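Local coordinates for probable mannosyltransferase KTR4 (Saccharomyces cerevisiae, PDB 5A07), which is a probable yeast glycosyltransferase of the GT-A clan that binds guanosine-5'-diphosphate and a manganese ion, at residues Val45-Ser48 against Ile49-Leu53; Glu129-Asn133 against Phe134-Tyr138; Phe246-Met249 against Asn250-Lys254; Ser425-Glu428 against Glu429-Glu432. All coordinates share one frame; numbering follows the deposited sequence.

Contact 1 of 4, residues Val45-Ser48 against Ile49-Leu53; sequences VLDS and IMDRL
Leu46 and Met50 run side by side, one turn apart on the same face of a helix, with Leu46 CD1 4.1 Å from Met50 CG. Met50 CG also rests 3.3 Å from Leu46 O, the carbonyl that accepts the almost straight bond from Met50 N. Next to this pair, Val45 CG1 meets Ile49 CD1 at 4.2 Å, and these four side chains make up the close-packed apolar part of the contact. The solvent side is polar and looser. Asp47 and Asp51 turn their carboxylates to one another with planes nearly perpendicular (87°), and the two OD2 atoms stand 3.0 Å apart; such closeness of like charges would be costly and may raise the proton affinity of one acid. A water lies 2.8 Å from Asp47 OD1 and 2.7 Å from Asp51 OD1, spanning the pair. Farther round, Arg52 folds back through bends at chi2 and chi3, and its NH1 gives a hydrogen bond to Ser48 OG (3.1 Å) near the guanidinium edge. The apolar face of helix 43-53 packs against helix 272-282 through Val280, against helix 293-297 through Phe293, and on the loop at Leu287 and Val289.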
loop_
_atom_site.group_PDB
_atom_site.type_symbol
_atom_site.label_atom_id
_atom_site.label_comp_id
_atom_site.label_asym_id
_atom_site.label_seq_id
_atom_site.Cartn_x
_atom_site.Cartn_y
_atom_site.Cartn_z
ATOM N N VAL B 45 -21.749 15.919 -12.848
ATOM C CA VAL B 45 -20.820 15.377 -11.845
ATOM C C VAL B 45 -19.720 14.602 -12.539
ATOM O O VAL B 45 -18.539 14.904 -12.357
ATOM C CB VAL B 45 -21.581 14.513 -10.850
ATOM C CG1 VAL B 45 -20.624 13.766 -9.959
ATOM C CG2 VAL B 45 -22.504 15.413 -10.013
ATOM N N LEU B 46 -20.115 13.707 -13.439
ATOM C CA LEU B 46 -19.172 12.937 -14.194
ATOM C C LEU B 46 -18.305 13.753 -15.075
ATOM O O LEU B 46 -17.104 13.519 -15.110
ATOM C CB LEU B 46 -19.890 11.896 -15.040
ATOM C CG LEU B 46 -18.987 11.105 -16.008
ATOM C CD1 LEU B 46 -18.107 10.150 -15.202
ATOM C CD2 LEU B 46 -19.738 10.331 -17.097
ATOM N N ASP B 47 -18.864 14.711 -15.808
ATOM C CA ASP B 47 -18.014 15.600 -16.608
ATOM C C ASP B 47 -17.012 16.300 -15.719
ATOM O O ASP B 47 -15.887 16.486 -16.078
ATOM C CB ASP B 47 -18.838 16.667 -17.394
ATOM C CG ASP B 47 -17.940 17.621 -18.246
ATOM O OD1 ASP B 47 -17.413 17.167 -19.293
ATOM O OD2 ASP B 47 -17.745 18.827 -17.880
ATOM N N SER B 48 -17.446 16.771 -14.576
ATOM C CA SER B 48 -16.505 17.458 -13.710
ATOM C C SER B 48 -15.324 16.494 -13.265
ATOM O O SER B 48 -14.164 16.886 -13.254
ATOM C CB SER B 48 -17.272 17.963 -12.500
ATOM O OG SER B 48 -16.407 18.078 -11.394
ATOM N N ILE B 49 -15.645 15.235 -12.962
ATOM C CA ILE B 49 -14.596 14.273 -12.588
ATOM C C ILE B 49 -13.659 14.031 -13.744
ATOM O O ILE B 49 -12.413 14.105 -13.597
ATOM C CB ILE B 49 -15.203 12.969 -12.100
ATOM C CG1 ILE B 49 -15.897 13.250 -10.741
ATOM C CG2 ILE B 49 -14.096 11.920 -11.981
ATOM C CD1 ILE B 49 -16.726 12.104 -10.226
ATOM N N MET B 50 -14.242 13.823 -14.941
ATOM C CA MET B 50 -13.426 13.652 -16.147
ATOM C C MET B 50 -12.554 14.841 -16.499
ATOM O O MET B 50 -11.429 14.652 -16.938
ATOM C CB MET B 50 -14.253 13.225 -17.368
ATOM C CG MET B 50 -14.984 11.919 -17.134
ATOM S SD MET B 50 -13.907 10.487 -16.777
ATOM C CE MET B 50 -13.110 10.363 -18.339
ATOM N N ASP B 51 -13.031 16.050 -16.257
ATOM C CA ASP B 51 -12.210 17.219 -16.500
ATOM C C ASP B 51 -11.018 17.174 -15.550
ATOM O O ASP B 51 -9.891 17.401 -15.968
ATOM C CB ASP B 51 -12.992 18.536 -16.219
ATOM C CG ASP B 51 -14.054 18.853 -17.298
ATOM O OD1 ASP B 51 -13.937 18.360 -18.429
ATOM O OD2 ASP B 51 -14.992 19.615 -16.996
ATOM N N ARG B 52 -11.268 16.910 -14.280
ATOM C CA ARG B 52 -10.133 16.883 -13.324
ATOM C C ARG B 52 -9.137 15.795 -13.692
ATOM O O ARG B 52 -7.948 16.008 -13.583
ATOM C CB ARG B 52 -10.629 16.634 -11.911
ATOM C CG ARG B 52 -11.065 17.931 -11.296
ATOM C CD ARG B 52 -12.407 17.807 -10.654
ATOM N NE ARG B 52 -12.370 17.137 -9.374
ATOM C CZ ARG B 52 -13.439 16.573 -8.801
ATOM N NH1 ARG B 52 -14.662 16.558 -9.383
ATOM N NH2 ARG B 52 -13.284 16.013 -7.632
ATOM N N LEU B 53 -9.618 14.667 -14.200
ATOM C CA LEU B 53 -8.695 13.539 -14.516
ATOM C C LEU B 53 -7.855 13.795 -15.754
ATOM O O LEU B 53 -6.889 13.075 -15.993
ATOM C CB LEU B 53 -9.449 12.266 -14.692
ATOM C CG LEU B 53 -10.003 11.696 -13.400
ATOM C CD1 LEU B 53 -10.776 10.438 -13.721
ATOM C CD2 LEU B 53 -8.921 11.428 -12.399
HETATM O O HOH W 1 -15.801 19.327 -20.195
#

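Contact 2 of 4, residues Glu129-Asn133 against Phe134-Tyr138; sequences EYNKN and FGYPY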
loop_
_atom_site.group_PDB
_atom_site.type_symbol
_atom_site.label_atom_id
_atom_site.label_comp_id
_atom_site.label_asym_id
_atom_site.label_seq_id
_atom_site.Cartn_x
_atom_site.Cartn_y
_atom_site.Cartn_z
ATOM N N GLU B 129 4.767 -5.361 19.325
ATOM C CA GLU B 129 4.114 -4.072 19.321
ATOM C C GLU B 129 2.598 -4.184 19.207
ATOM O O GLU B 129 1.900 -3.216 19.452
ATOM C CB GLU B 129 4.624 -3.210 18.152
ATOM C CG GLU B 129 6.137 -2.939 18.175
ATOM C CD GLU B 129 6.701 -2.359 19.521
ATOM O OE1 GLU B 129 5.967 -1.686 20.261
ATOM O OE2 GLU B 129 7.895 -2.664 19.872
ATOM N N TYR B 130 2.102 -5.336 18.768
ATOM C CA TYR B 130 0.670 -5.517 18.496
ATOM C C TYR B 130 0.074 -6.891 18.791
ATOM O O TYR B 130 -0.775 -7.066 19.714
ATOM C CB TYR B 130 0.339 -5.115 17.050
ATOM C CG TYR B 130 -1.138 -5.353 16.713
ATOM C CD1 TYR B 130 -2.130 -4.599 17.306
ATOM C CD2 TYR B 130 -1.537 -6.359 15.865
ATOM C CE1 TYR B 130 -3.453 -4.796 17.041
ATOM C CE2 TYR B 130 -2.912 -6.598 15.565
ATOM C CZ TYR B 130 -3.853 -5.799 16.174
ATOM O OH TYR B 130 -5.183 -5.938 15.905
ATOM N N ASN B 131 0.498 -7.865 18.030
ATOM C CA ASN B 131 -0.255 -9.092 17.937
ATOM C C ASN B 131 -0.221 -10.011 19.157
ATOM O O ASN B 131 -1.081 -10.828 19.290
ATOM C CB ASN B 131 0.104 -9.865 16.663
ATOM C CG ASN B 131 -1.056 -10.765 16.169
ATOM O OD1 ASN B 131 -2.225 -10.450 16.333
ATOM N ND2 ASN B 131 -0.697 -11.955 15.665
ATOM N N LYS B 132 0.736 -9.837 20.069
ATOM C CA LYS B 132 0.780 -10.665 21.253
ATOM C C LYS B 132 -0.447 -10.399 22.097
ATOM O O LYS B 132 -0.839 -11.261 22.859
ATOM C CB LYS B 132 2.035 -10.419 22.078
ATOM C CG LYS B 132 2.034 -9.083 22.829
ATOM C CD LYS B 132 3.350 -8.862 23.550
ATOM C CE LYS B 132 3.346 -7.527 24.283
ATOM N NZ LYS B 132 4.695 -7.372 24.892
ATOM N N ASN B 133 -1.084 -9.251 21.920
ATOM C CA ASN B 133 -2.286 -8.956 22.686
ATOM C C ASN B 133 -3.605 -9.222 21.989
ATOM O O ASN B 133 -4.661 -9.054 22.600
ATOM C CB ASN B 133 -2.236 -7.484 23.165
ATOM C CG ASN B 133 -1.164 -7.260 24.157
ATOM O OD1 ASN B 133 -0.930 -8.112 24.981
ATOM N ND2 ASN B 133 -0.427 -6.213 24.015
ATOM N N PHE B 134 -3.561 -9.625 20.727
ATOM C CA PHE B 134 -4.757 -9.845 19.938
ATOM C C PHE B 134 -4.827 -11.217 19.283
ATOM O O PHE B 134 -5.885 -11.711 19.067
ATOM C CB PHE B 134 -4.937 -8.699 18.950
ATOM C CG PHE B 134 -5.241 -7.431 19.624
ATOM C CD1 PHE B 134 -6.539 -7.154 20.021
ATOM C CD2 PHE B 134 -4.259 -6.512 19.919
ATOM C CE1 PHE B 134 -6.855 -6.009 20.744
ATOM C CE2 PHE B 134 -4.565 -5.372 20.644
ATOM C CZ PHE B 134 -5.859 -5.088 21.057
ATOM N N GLY B 135 -3.688 -11.783 18.891
ATOM C CA GLY B 135 -3.578 -13.176 18.461
ATOM C C GLY B 135 -4.161 -13.534 17.141
ATOM O O GLY B 135 -4.599 -14.651 16.951
ATOM N N TYR B 136 -4.155 -12.605 16.179
ATOM C CA TYR B 136 -4.583 -12.921 14.826
ATOM C C TYR B 136 -3.630 -13.954 14.248
ATOM O O TYR B 136 -2.396 -13.947 14.485
ATOM C CB TYR B 136 -4.680 -11.636 13.945
ATOM C CG TYR B 136 -5.995 -10.895 14.301
ATOM C CD1 TYR B 136 -7.204 -11.321 13.767
ATOM C CD2 TYR B 136 -6.036 -9.835 15.196
ATOM C CE1 TYR B 136 -8.414 -10.725 14.118
ATOM C CE2 TYR B 136 -7.236 -9.245 15.567
ATOM C CZ TYR B 136 -8.430 -9.725 15.046
ATOM O OH TYR B 136 -9.594 -9.149 15.372
ATOM N N PRO B 137 -4.144 -14.804 13.399
ATOM C CA PRO B 137 -3.330 -15.821 12.752
ATOM C C PRO B 137 -2.458 -15.330 11.628
ATOM O O PRO B 137 -2.631 -14.216 11.132
ATOM C CB PRO B 137 -4.380 -16.742 12.099
ATOM C CG PRO B 137 -5.574 -15.876 11.898
ATOM C CD PRO B 137 -5.548 -14.841 12.995
ATOM N N TYR B 138 -1.432 -16.114 11.327
ATOM C CA TYR B 138 -0.561 -15.854 10.190
ATOM C C TYR B 138 -0.824 -16.779 9.053
ATOM O O TYR B 138 -0.907 -18.012 9.232
ATOM C CB TYR B 138 0.905 -16.004 10.575
ATOM C CG TYR B 138 1.385 -14.983 11.580
ATOM C CD1 TYR B 138 1.135 -15.187 12.945
ATOM C CD2 TYR B 138 2.118 -13.868 11.212
ATOM C CE1 TYR B 138 1.574 -14.252 13.911
ATOM C CE2 TYR B 138 2.538 -12.927 12.165
ATOM C CZ TYR B 138 2.259 -13.130 13.496
ATOM O OH TYR B 138 2.652 -12.216 14.455
#
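Asn131 grips Tyr136 through both ends of its side-chain amide. Its OD1 accepts from Tyr136 N at 2.9 Å, while its ND2 donates to Tyr136 O at 2.9 Å, meeting a lone pair of that carbonyl within the amide plane of the asparagine. The chi1 of -153° places CG opposite the backbone N and carries the amide forward to the returning chain. The main-chain carbonyl of the same residue is used as well: Asn131 O accepts both Gly135 N, at 2.8 Å, and Phe134 N, at 3.1 Å. Gly135, with phi of 72°, turns the chain between these bonds. On another side of the turn the rings of Tyr130 and Phe134 lie near parallel, 17° apart, but are slid so far that they scarcely overlap; Tyr130 CE1 and Phe134 CD2 approach obliquely to 3.4 Å. Tyr130 OH also passes 3.9 Å from Tyr136 CE2.

A second shell fixes these groups. Glu127 OE2 accepts from both Asn131 ND2 and Tyr138 OH, orienting the asparagine amide, whereas Tyr130 OH bonds to Val245 N and Tyr136 OH to Asp244 and Ala103 N. Every hydrogen-bonding atom of the Asn131 amide group therefore has a partner within a largely buried turn, so the rotation of the amide is set, and the end of helix 116-131 is tied to the entry of strand 138-142 by side-chain as well as backbone bonds.

Contact 3 of 4, residues Phe246-Met249 against Asn250-Lys254; sequences FQFM and NKNDK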
loop_
_atom_site.group_PDB
_atom_site.type_symbol
_atom_site.label_atom_id
_atom_site.label_comp_id
_atom_site.label_asym_id
_atom_site.label_seq_id
_atom_site.Cartn_x
_atom_site.Cartn_y
_atom_site.Cartn_z
ATOM N N PHE B 246 -8.041 -4.504 12.954
ATOM C CA PHE B 246 -9.136 -4.946 12.054
ATOM C C PHE B 246 -10.503 -4.493 12.539
ATOM O O PHE B 246 -11.343 -4.067 11.734
ATOM C CB PHE B 246 -9.126 -6.459 11.846
ATOM C CG PHE B 246 -7.877 -7.020 11.250
ATOM C CD1 PHE B 246 -7.249 -6.428 10.199
ATOM C CD2 PHE B 246 -7.393 -8.236 11.665
ATOM C CE1 PHE B 246 -6.158 -7.001 9.600
ATOM C CE2 PHE B 246 -6.258 -8.797 11.072
ATOM C CZ PHE B 246 -5.649 -8.163 10.029
ATOM N N GLN B 247 -10.745 -4.563 13.815
ATOM C CA GLN B 247 -12.060 -4.103 14.354
ATOM C C GLN B 247 -12.196 -2.590 14.219
ATOM O O GLN B 247 -13.294 -2.118 14.012
ATOM C CB GLN B 247 -12.305 -4.549 15.833
ATOM C CG GLN B 247 -12.386 -6.060 16.001
ATOM C CD GLN B 247 -13.654 -6.704 15.425
ATOM O OE1 GLN B 247 -14.192 -6.248 14.460
ATOM N NE2 GLN B 247 -14.113 -7.785 16.055
ATOM N N PHE B 248 -11.097 -1.827 14.368
ATOM C CA PHE B 248 -11.138 -0.421 14.102
ATOM C C PHE B 248 -11.551 -0.140 12.676
ATOM O O PHE B 248 -12.428 0.704 12.399
ATOM C CB PHE B 248 -9.796 0.241 14.422
ATOM C CG PHE B 248 -9.665 1.601 13.866
ATOM C CD1 PHE B 248 -10.160 2.688 14.553
ATOM C CD2 PHE B 248 -9.068 1.802 12.611
ATOM C CE1 PHE B 248 -10.111 3.976 14.022
ATOM C CE2 PHE B 248 -8.966 3.094 12.074
ATOM C CZ PHE B 248 -9.513 4.184 12.768
ATOM N N MET B 249 -10.994 -0.899 11.751
ATOM C CA MET B 249 -11.329 -0.713 10.316
ATOM C C MET B 249 -12.829 -0.973 10.090
ATOM O O MET B 249 -13.526 -0.230 9.378
ATOM C CB MET B 249 -10.561 -1.686 9.407
ATOM C CG MET B 249 -9.047 -1.711 9.454
ATOM S SD MET B 249 -8.402 -0.207 8.869
ATOM C CE MET B 249 -8.500 -0.508 7.079
ATOM N N ASN B 250 -13.278 -2.071 10.622
ATOM C CA ASN B 250 -14.647 -2.486 10.426
ATOM C C ASN B 250 -15.621 -1.491 11.062
ATOM O O ASN B 250 -16.578 -1.036 10.414
ATOM C CB ASN B 250 -14.862 -3.865 11.053
ATOM C CG ASN B 250 -16.156 -4.461 10.618
ATOM O OD1 ASN B 250 -16.304 -4.894 9.504
ATOM N ND2 ASN B 250 -17.127 -4.374 11.474
ATOM N N LYS B 251 -15.395 -1.153 12.332
ATOM C CA LYS B 251 -16.266 -0.262 13.026
ATOM C C LYS B 251 -16.287 1.159 12.448
ATOM O O LYS B 251 -17.263 1.849 12.622
ATOM C CB LYS B 251 -15.920 -0.224 14.516
ATOM C CG LYS B 251 -17.018 0.284 15.380
ATOM C CD LYS B 251 -18.240 -0.659 15.448
ATOM C CE LYS B 251 -19.499 0.070 15.938
ATOM N NZ LYS B 251 -19.278 0.631 17.300
ATOM N N ASN B 252 -15.232 1.619 11.791
ATOM C CA ASN B 252 -15.183 2.962 11.235
ATOM C C ASN B 252 -15.253 3.015 9.704
ATOM O O ASN B 252 -14.902 4.006 9.095
ATOM C CB ASN B 252 -13.967 3.689 11.822
ATOM C CG ASN B 252 -14.087 3.846 13.325
ATOM O OD1 ASN B 252 -14.782 4.729 13.804
ATOM N ND2 ASN B 252 -13.533 2.884 14.103
ATOM N N ASP B 253 -15.668 1.907 9.102
ATOM C CA ASP B 253 -15.865 1.773 7.658
ATOM C C ASP B 253 -14.663 2.152 6.821
ATOM O O ASP B 253 -14.777 2.792 5.794
ATOM C CB ASP B 253 -17.149 2.531 7.216
ATOM C CG ASP B 253 -18.422 1.885 7.826
ATOM O OD1 ASP B 253 -18.462 0.639 7.928
ATOM O OD2 ASP B 253 -19.319 2.619 8.236
ATOM N N LYS B 254 -13.482 1.670 7.232
ATOM C CA LYS B 254 -12.302 1.842 6.470
ATOM C C LYS B 254 -11.991 0.604 5.678
ATOM O O LYS B 254 -11.981 -0.505 6.207
ATOM C CB LYS B 254 -11.115 2.190 7.377
ATOM C CG LYS B 254 -11.415 3.307 8.342
ATOM C CD LYS B 254 -11.771 4.599 7.660
ATOM C CE LYS B 254 -11.975 5.679 8.739
ATOM N NZ LYS B 254 -12.438 6.858 7.994
#
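Asn252 and Phe248 come together through two different first torsions: chi1 of -63° lays the asparagine CG beside its own backbone N, while 166° in Phe248 sets CG opposite the backbone N, beside its carbonyl carbon. Asn252 ND2 then reaches back one turn to Phe248 O, 3.0 Å away, approaching on a lone pair and staying nearly in its own amide plane. The same oxygen accepts Asn252 N, so two donors of one residue hold it. The amide also passes close to the phenyl group, ND2 lying 3.4 Å from Phe248 CD1, but the approach is oblique, with amide and ring planes 34° apart. Beyond the segments, Asn252 ND2 has a second bond to Asn91 OD1, and the Phe248 ring meets His372 edge-to-face.

Met249 is bent at chi2 and chi3, which curls its thioether back over the departing chain. Its CE touches Lys254 CB at 3.8 Å and Lys254 O at 3.6 Å, the two side chains crossing at about a right angle. The lysine extends onward to bond through NZ to Ser369 O. Met249 O, meanwhile, receives Lys254 N at 2.9 Å on a lone pair, a bond spanning five residues, and a weak one runs from Asp253 N to Asn250 O (3.3 Å). Asp253 has positive phi. This is a Schellman motif with Asp253 as C-prime residue: it closes helix 245-251 and sends the chain toward strand 256-262 of the central sheet.

Contact 4 of 4, residues Ser425-Glu428 against Glu429-Glu432; sequences SMSE and EELE
Ser427 and Glu430 meet at the start of a short helix, where the serine is the N-cap. Glu430 bends at chi2 (74°), folding its carboxylate back toward the cap, and OE1 is met by Ser427 N at 2.7 Å, nearly in line with its C-O bond. This is one half of a capping box. The hydroxyl does not complete the other half: chi1 of 69° sets OG between the backbone N and the carbonyl carbon and directs it to the carboxylates. Glu429, also bent at chi2, brings OE1 to 2.6 Å from Ser427 OG; the modelled separation of OG and Glu430 OE1 is shorter still, and doubtful.

Ahead of the cap, Met426 stays extended through chi2 and turns only at chi3 (75°), so that its CE rests 3.7 Å from Glu430 O. Its CB packs on Leu431 CD2 at 3.8 Å; this contact of the residue before the cap with the fourth residue beyond it is a hydrophobic staple. The helix turn itself is closed by Leu431 N to Ser427 O at 2.8 Å.

The Glu430 carboxylate thus satisfies Ser427 N, while which acid takes the hydroxyl proton remains unsettled. The helix dipole at its N terminus would tend to stabilise negative charge there, so the acids gathered at this end are probably eased in carrying theirs.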
loop_
_atom_site.group_PDB
_atom_site.type_symbol
_atom_site.label_atom_id
_atom_site.label_comp_id
_atom_site.label_asym_id
_atom_site.label_seq_id
_atom_site.Cartn_x
_atom_site.Cartn_y
_atom_site.Cartn_z
ATOM N N SER B 425 -6.654 15.033 0.410
ATOM C CA SER B 425 -7.448 13.857 0.563
ATOM C C SER B 425 -8.032 13.734 1.916
ATOM O O SER B 425 -8.927 12.936 2.092
ATOM C CB SER B 425 -6.687 12.568 0.296
ATOM O OG SER B 425 -6.186 12.548 -0.995
ATOM N N MET B 426 -7.560 14.477 2.888
ATOM C CA MET B 426 -8.093 14.328 4.228
ATOM C C MET B 426 -9.103 15.437 4.561
ATOM O O MET B 426 -8.747 16.601 4.550
ATOM C CB MET B 426 -6.956 14.308 5.240
ATOM C CG MET B 426 -6.020 13.051 5.091
ATOM S SD MET B 426 -4.578 13.103 6.168
ATOM C CE MET B 426 -5.253 12.732 7.753
ATOM N N SER B 427 -10.321 15.059 4.903
ATOM C CA SER B 427 -11.263 16.067 5.415
ATOM C C SER B 427 -11.126 16.201 6.907
ATOM O O SER B 427 -10.306 15.504 7.545
ATOM C CB SER B 427 -12.673 15.675 5.056
ATOM O OG SER B 427 -13.055 14.513 5.789
ATOM N N GLU B 428 -11.976 17.057 7.494
ATOM C CA GLU B 428 -11.931 17.362 8.957
ATOM C C GLU B 428 -11.951 16.062 9.801
ATOM O O GLU B 428 -11.194 15.942 10.736
ATOM C CB GLU B 428 -13.091 18.346 9.414
ATOM C CG GLU B 428 -14.477 17.827 9.111
ATOM C CD GLU B 428 -15.637 18.860 8.827
ATOM O OE1 GLU B 428 -15.602 19.531 7.769
ATOM O OE2 GLU B 428 -16.624 18.893 9.640
ATOM N N GLU B 429 -12.749 15.086 9.412
ATOM C CA GLU B 429 -12.930 13.892 10.227
ATOM C C GLU B 429 -11.597 13.069 10.187
ATOM O O GLU B 429 -11.193 12.443 11.150
ATOM C CB GLU B 429 -14.108 13.080 9.727
ATOM C CG GLU B 429 -15.452 13.851 9.686
ATOM C CD GLU B 429 -15.821 14.601 8.313
ATOM O OE1 GLU B 429 -14.942 15.033 7.474
ATOM O OE2 GLU B 429 -17.056 14.795 8.056
ATOM N N GLU B 430 -10.883 13.118 9.082
ATOM C CA GLU B 430 -9.549 12.416 9.020
ATOM C C GLU B 430 -8.493 13.251 9.725
ATOM O O GLU B 430 -7.696 12.750 10.495
ATOM C CB GLU B 430 -9.146 12.146 7.587
ATOM C CG GLU B 430 -9.988 11.149 6.845
ATOM C CD GLU B 430 -11.385 11.728 6.438
ATOM O OE1 GLU B 430 -11.360 12.749 5.738
ATOM O OE2 GLU B 430 -12.442 11.116 6.797
ATOM N N LEU B 431 -8.496 14.540 9.448
ATOM C CA LEU B 431 -7.486 15.405 10.008
ATOM C C LEU B 431 -7.553 15.369 11.506
ATOM O O LEU B 431 -6.479 15.549 12.119
ATOM C CB LEU B 431 -7.617 16.887 9.557
ATOM C CG LEU B 431 -7.431 17.146 8.095
ATOM C CD1 LEU B 431 -7.874 18.582 7.755
ATOM C CD2 LEU B 431 -5.959 16.986 7.700
ATOM N N GLU B 432 -8.729 15.176 12.096
ATOM C CA GLU B 432 -8.899 15.190 13.558
ATOM C C GLU B 432 -8.968 13.835 14.235
ATOM O O GLU B 432 -9.245 13.686 15.421
ATOM C CB GLU B 432 -10.089 16.103 13.907
ATOM C CG GLU B 432 -9.776 17.560 13.376
ATOM C CD GLU B 432 -10.915 18.612 13.608
ATOM O OE1 GLU B 432 -11.815 18.353 14.454
ATOM O OE2 GLU B 432 -10.895 19.701 12.978
HETATM O O HOH W 2 -11.538 12.647 3.218
HETATM O O HOH W 3 -14.702 11.838 6.347
#

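In the fold
All four contacts are local and follow one another along the chain; none nests within or crosses another. Contact 1 lies within the first modelled helix, 43-53, at the periphery. Contact 2 closes the turn from helix 116-131 into strand 138-142, and contact 3 the end of helix 245-251 before strand 256-262, both leading into strands of the mixed sheet. These two meet directly, Tyr136 and Phe246 joining edge-to-face. Contact 4 begins the last helix, 428-431, with nearest atoms about 4 Å from contact 3; the loop at Ser369 borders both. Contacts 1 and 2 lie on opposite sides of the chain's centre, their own centres about 43 Å apart.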